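Local coordinates for putative Lipoprotein (Clostridium perfringens, PDB 5J7R) that is of unknown function but, as a putative lipoprotein with a sporulation and spore germination (GerMN-type) domain, may act at the cell envelope, at residues D52-Q65 with I76-I88. Residues are numbered along the deposited sequence; the frame is centred on the assembly and turned at random.
Sequences DEILGQYLIQALIQ and ILPKDTKLLSFDI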
# COMPACT_ATOMS: atom_id res chain seq x y z
N ASP A 52 1.86 5.72 -0.03
CA ASP A 52 3.17 6.06 0.54
C ASP A 52 3.00 6.67 1.93
O ASP A 52 3.86 6.44 2.78
CB ASP A 52 3.97 6.97 -0.40
CG ASP A 52 4.38 6.26 -1.70
OD1 ASP A 52 4.01 5.08 -1.89
OD2 ASP A 52 5.10 6.89 -2.53
N GLU A 53 1.92 7.44 2.16
CA GLU A 53 1.70 8.01 3.50
C GLU A 53 1.32 6.94 4.48
O GLU A 53 1.80 6.96 5.61
CB GLU A 53 0.67 9.13 3.52
CG GLU A 53 1.13 10.36 2.78
CD GLU A 53 0.19 11.55 2.94
OE1 GLU A 53 0.61 12.71 2.67
OE2 GLU A 53 -0.97 11.35 3.37
N ILE A 54 0.46 6.01 4.07
CA ILE A 54 0.09 4.94 5.02
C ILE A 54 1.29 4.03 5.31
O ILE A 54 1.42 3.59 6.42
CB ILE A 54 -1.21 4.14 4.78
CG1 ILE A 54 -1.13 3.18 3.61
CG2 ILE A 54 -2.37 5.10 4.70
CD1 ILE A 54 -2.33 2.26 3.54
N LEU A 55 2.13 3.77 4.31
CA LEU A 55 3.32 2.93 4.50
C LEU A 55 4.31 3.65 5.41
O LEU A 55 4.82 3.07 6.37
CB LEU A 55 3.98 2.60 3.17
CG LEU A 55 5.22 1.71 3.23
CD1 LEU A 55 4.91 0.36 3.86
CD2 LEU A 55 5.76 1.52 1.83
N GLY A 56 4.59 4.91 5.10
CA GLY A 56 5.50 5.72 5.90
C GLY A 56 5.02 5.79 7.34
O GLY A 56 5.80 5.66 8.28
N GLN A 57 3.73 6.00 7.50
CA GLN A 57 3.14 6.09 8.82
C GLN A 57 3.36 4.78 9.58
O GLN A 57 3.67 4.80 10.76
CB GLN A 57 1.66 6.46 8.70
CG GLN A 57 0.91 6.50 10.01
CD GLN A 57 -0.48 7.11 9.86
OE1 GLN A 57 -0.67 8.07 9.10
NE2 GLN A 57 -1.43 6.61 10.63
N TYR A 58 3.17 3.65 8.90
CA TYR A 58 3.36 2.35 9.50
C TYR A 58 4.83 2.17 9.95
O TYR A 58 5.09 1.71 11.06
CB TYR A 58 2.97 1.25 8.51
CG TYR A 58 3.03 -0.13 9.07
CD1 TYR A 58 1.93 -0.67 9.73
CD2 TYR A 58 4.17 -0.90 8.94
CE1 TYR A 58 1.96 -1.95 10.25
CE2 TYR A 58 4.22 -2.19 9.47
CZ TYR A 58 3.12 -2.70 10.12
OH TYR A 58 3.15 -3.96 10.64
N LEU A 59 5.76 2.54 9.07
CA LEU A 59 7.20 2.47 9.36
C LEU A 59 7.58 3.29 10.59
O LEU A 59 8.30 2.79 11.45
CB LEU A 59 8.04 2.92 8.16
CG LEU A 59 7.98 2.02 6.91
CD1 LEU A 59 8.73 2.66 5.75
CD2 LEU A 59 8.53 0.65 7.22
N ILE A 60 7.12 4.54 10.68
CA ILE A 60 7.43 5.36 11.85
C ILE A 60 6.84 4.73 13.10
O ILE A 60 7.45 4.80 14.17
CB ILE A 60 6.92 6.83 11.72
CG1 ILE A 60 7.58 7.53 10.54
CG2 ILE A 60 7.20 7.63 12.99
CD1 ILE A 60 9.09 7.61 10.61
N GLN A 61 5.67 4.11 12.95
CA GLN A 61 5.01 3.50 14.11
C GLN A 61 5.85 2.34 14.54
O GLN A 61 5.98 2.07 15.72
CB GLN A 61 3.62 2.91 13.77
CG GLN A 61 2.59 3.10 14.89
CD GLN A 61 2.11 4.53 15.09
OE1 GLN A 61 2.26 5.06 16.18
NE2 GLN A 61 1.55 5.15 14.06
N ALA A 62 6.39 1.63 13.55
CA ALA A 62 7.23 0.47 13.82
C ALA A 62 8.54 0.85 14.53
O ALA A 62 9.00 0.12 15.39
CB ALA A 62 7.51 -0.30 12.54
N LEU A 63 9.10 2.00 14.17
CA LEU A 63 10.33 2.49 14.82
C LEU A 63 10.06 2.83 16.28
O LEU A 63 10.87 2.54 17.15
CB LEU A 63 10.91 3.72 14.09
CG LEU A 63 11.46 3.52 12.69
CD1 LEU A 63 11.87 4.85 12.09
CD2 LEU A 63 12.64 2.56 12.69
N ILE A 64 8.92 3.46 16.54
CA ILE A 64 8.52 3.84 17.90
C ILE A 64 8.31 2.60 18.77
O ILE A 64 8.64 2.61 19.95
CB ILE A 64 7.25 4.70 17.90
CG1 ILE A 64 7.54 6.06 17.25
CG2 ILE A 64 6.75 4.94 19.33
CD1 ILE A 64 6.32 6.91 16.99
N GLN A 65 7.74 1.54 18.20
CA GLN A 65 7.54 0.29 18.96
C GLN A 65 8.87 -0.29 19.42
O GLN A 65 8.90 -1.02 20.41
CB GLN A 65 6.75 -0.73 18.14
CG GLN A 65 5.30 -0.33 17.91
CD GLN A 65 4.56 -1.28 16.97
OE1 GLN A 65 5.01 -2.40 16.74
NE2 GLN A 65 3.42 -0.83 16.44
N ILE A 76 15.53 4.01 19.04
CA ILE A 76 15.95 5.33 18.55
C ILE A 76 15.02 6.46 19.01
O ILE A 76 15.38 7.63 18.89
CB ILE A 76 16.10 5.37 17.01
CG1 ILE A 76 14.80 5.01 16.29
CG2 ILE A 76 17.21 4.42 16.59
CD1 ILE A 76 14.88 5.16 14.79
N LEU A 77 13.84 6.11 19.52
CA LEU A 77 12.87 7.08 20.04
C LEU A 77 12.27 6.51 21.32
O LEU A 77 12.20 5.29 21.46
CB LEU A 77 11.73 7.33 19.04
CG LEU A 77 12.02 8.06 17.73
CD1 LEU A 77 10.83 7.99 16.79
CD2 LEU A 77 12.42 9.51 18.00
N PRO A 78 11.85 7.38 22.26
CA PRO A 78 11.22 6.89 23.49
C PRO A 78 9.97 6.05 23.20
O PRO A 78 9.23 6.35 22.25
CB PRO A 78 10.85 8.18 24.22
CG PRO A 78 11.87 9.15 23.77
CD PRO A 78 12.09 8.83 22.32
N LYS A 79 9.74 5.02 24.00
CA LYS A 79 8.61 4.12 23.81
C LYS A 79 7.24 4.81 23.93
O LYS A 79 6.30 4.47 23.22
CB LYS A 79 8.72 2.90 24.72
CG LYS A 79 7.65 1.85 24.40
CD LYS A 79 8.18 0.42 24.53
CE LYS A 79 7.08 -0.62 24.47
NZ LYS A 79 7.60 -1.99 24.72
N ASP A 80 7.16 5.80 24.84
CA ASP A 80 5.91 6.55 25.04
C ASP A 80 5.62 7.59 23.93
O ASP A 80 4.57 8.22 23.95
CB ASP A 80 5.83 7.18 26.45
CG ASP A 80 6.99 8.12 26.76
OD1 ASP A 80 7.92 8.26 25.94
OD2 ASP A 80 6.97 8.69 27.87
N THR A 81 6.55 7.75 22.98
CA THR A 81 6.36 8.68 21.86
C THR A 81 5.13 8.27 21.08
O THR A 81 4.83 7.09 20.94
CB THR A 81 7.57 8.69 20.89
OG1 THR A 81 8.77 9.03 21.61
CG2 THR A 81 7.38 9.69 19.75
N LYS A 82 4.43 9.26 20.55
CA LYS A 82 3.23 9.02 19.80
C LYS A 82 3.29 9.76 18.49
O LYS A 82 3.69 10.91 18.45
CB LYS A 82 2.03 9.51 20.59
CG LYS A 82 1.84 8.77 21.93
CD LYS A 82 0.61 9.29 22.65
CE LYS A 82 0.55 8.86 24.11
NZ LYS A 82 -0.75 9.23 24.75
N LEU A 83 2.88 9.08 17.42
CA LEU A 83 2.85 9.70 16.11
C LEU A 83 1.53 10.47 15.97
O LEU A 83 0.46 9.87 15.91
CB LEU A 83 2.98 8.63 15.02
CG LEU A 83 2.98 9.11 13.58
CD1 LEU A 83 4.11 10.08 13.30
CD2 LEU A 83 3.09 7.93 12.66
N LEU A 84 1.60 11.80 15.93
CA LEU A 84 0.41 12.63 15.81
C LEU A 84 -0.12 12.61 14.39
O LEU A 84 -1.32 12.49 14.17
CB LEU A 84 0.69 14.06 16.27
CG LEU A 84 1.12 14.20 17.73
CD1 LEU A 84 1.48 15.65 18.02
CD2 LEU A 84 0.04 13.72 18.69
N SER A 85 0.79 12.73 13.42
CA SER A 85 0.41 12.70 12.02
C SER A 85 1.63 12.49 11.13
O SER A 85 2.76 12.78 11.53
CB SER A 85 -0.30 13.99 11.59
OG SER A 85 0.58 15.10 11.65
N PHE A 86 1.38 11.99 9.93
CA PHE A 86 2.42 11.76 8.96
C PHE A 86 1.89 12.21 7.60
O PHE A 86 0.83 11.75 7.18
CB PHE A 86 2.81 10.29 8.94
CG PHE A 86 3.91 9.99 7.98
CD1 PHE A 86 5.24 10.19 8.33
CD2 PHE A 86 3.62 9.54 6.72
CE1 PHE A 86 6.26 9.92 7.41
CE2 PHE A 86 4.63 9.28 5.81
CZ PHE A 86 5.94 9.47 6.15
N ASP A 87 2.61 13.11 6.94
CA ASP A 87 2.19 13.64 5.65
C ASP A 87 3.39 13.78 4.72
O ASP A 87 4.49 14.04 5.17
CB ASP A 87 1.51 15.00 5.84
CG ASP A 87 0.20 14.91 6.65
OD1 ASP A 87 -0.75 14.19 6.24
OD2 ASP A 87 0.08 15.64 7.65
N ILE A 88 3.16 13.61 3.42
CA ILE A 88 4.21 13.74 2.41
C ILE A 88 3.92 14.94 1.51
O ILE A 88 2.98 14.93 0.72
CB ILE A 88 4.33 12.46 1.54
CG1 ILE A 88 4.78 11.27 2.41
CG2 ILE A 88 5.34 12.66 0.42
CD1 ILE A 88 4.76 9.93 1.70
O HOH W 1 1.30 12.90 -0.14
O HOH W 2 3.45 5.74 18.50
O HOH W 3 11.46 2.68 20.81
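Phe86 lays one ring face on the backbone of helix 52-65, with Gln57 N 3.6 Å and Gly56 C 3.8 Å above the ring plane. Its CG stands anti to the backbone N (chi1 -178°), which carries the ring to the helix at Gly56, where Phe86 CE2 comes within 3.7 Å of Gly56 CA. Gln57 sets CB beside Phe86 CB and CG against Leu83 CD2. Leu83 spreads both methyls over Ile60 CG2, the two side chains crossing at about a right angle, and Gln61, bent at chi2, brings NE2 to 3.5 Å from Leu83 CD2. Farther along, Ile64 directs CG1 to Leu77 CD1, rests CD1 against Thr81 CG2 and places CG2 3.3 Å from Thr81 O, while both methyls of Leu63 meet Ile76 CD1.

The one direct hydrogen bond across the contact lies near the start of the helix. Ile88 N donates to Glu53 OE1 (2.8 Å, 171°) from above the carboxylate plane, and a water joins the same oxygen to Ile88 O. Asp87 OD1 stands 4.0 Å from Glu53 OE2, a proximity of like charges that the magnesium ion about 5 Å from the Glu53 side chain may ease. At the far end a water bridges Ile64 O and Leu77 O, and Thr81 N and OG1 both bond Pro78 O, bracing the type I turn.

Ile95 of the neighbouring strand also touches Ile60 and Phe86. With the axes of helix 52-65 and strand 83-88 at 136°, the arrangement is consistent with a two-layer alpha/beta fold, the helix packed on a three-stranded mixed sheet.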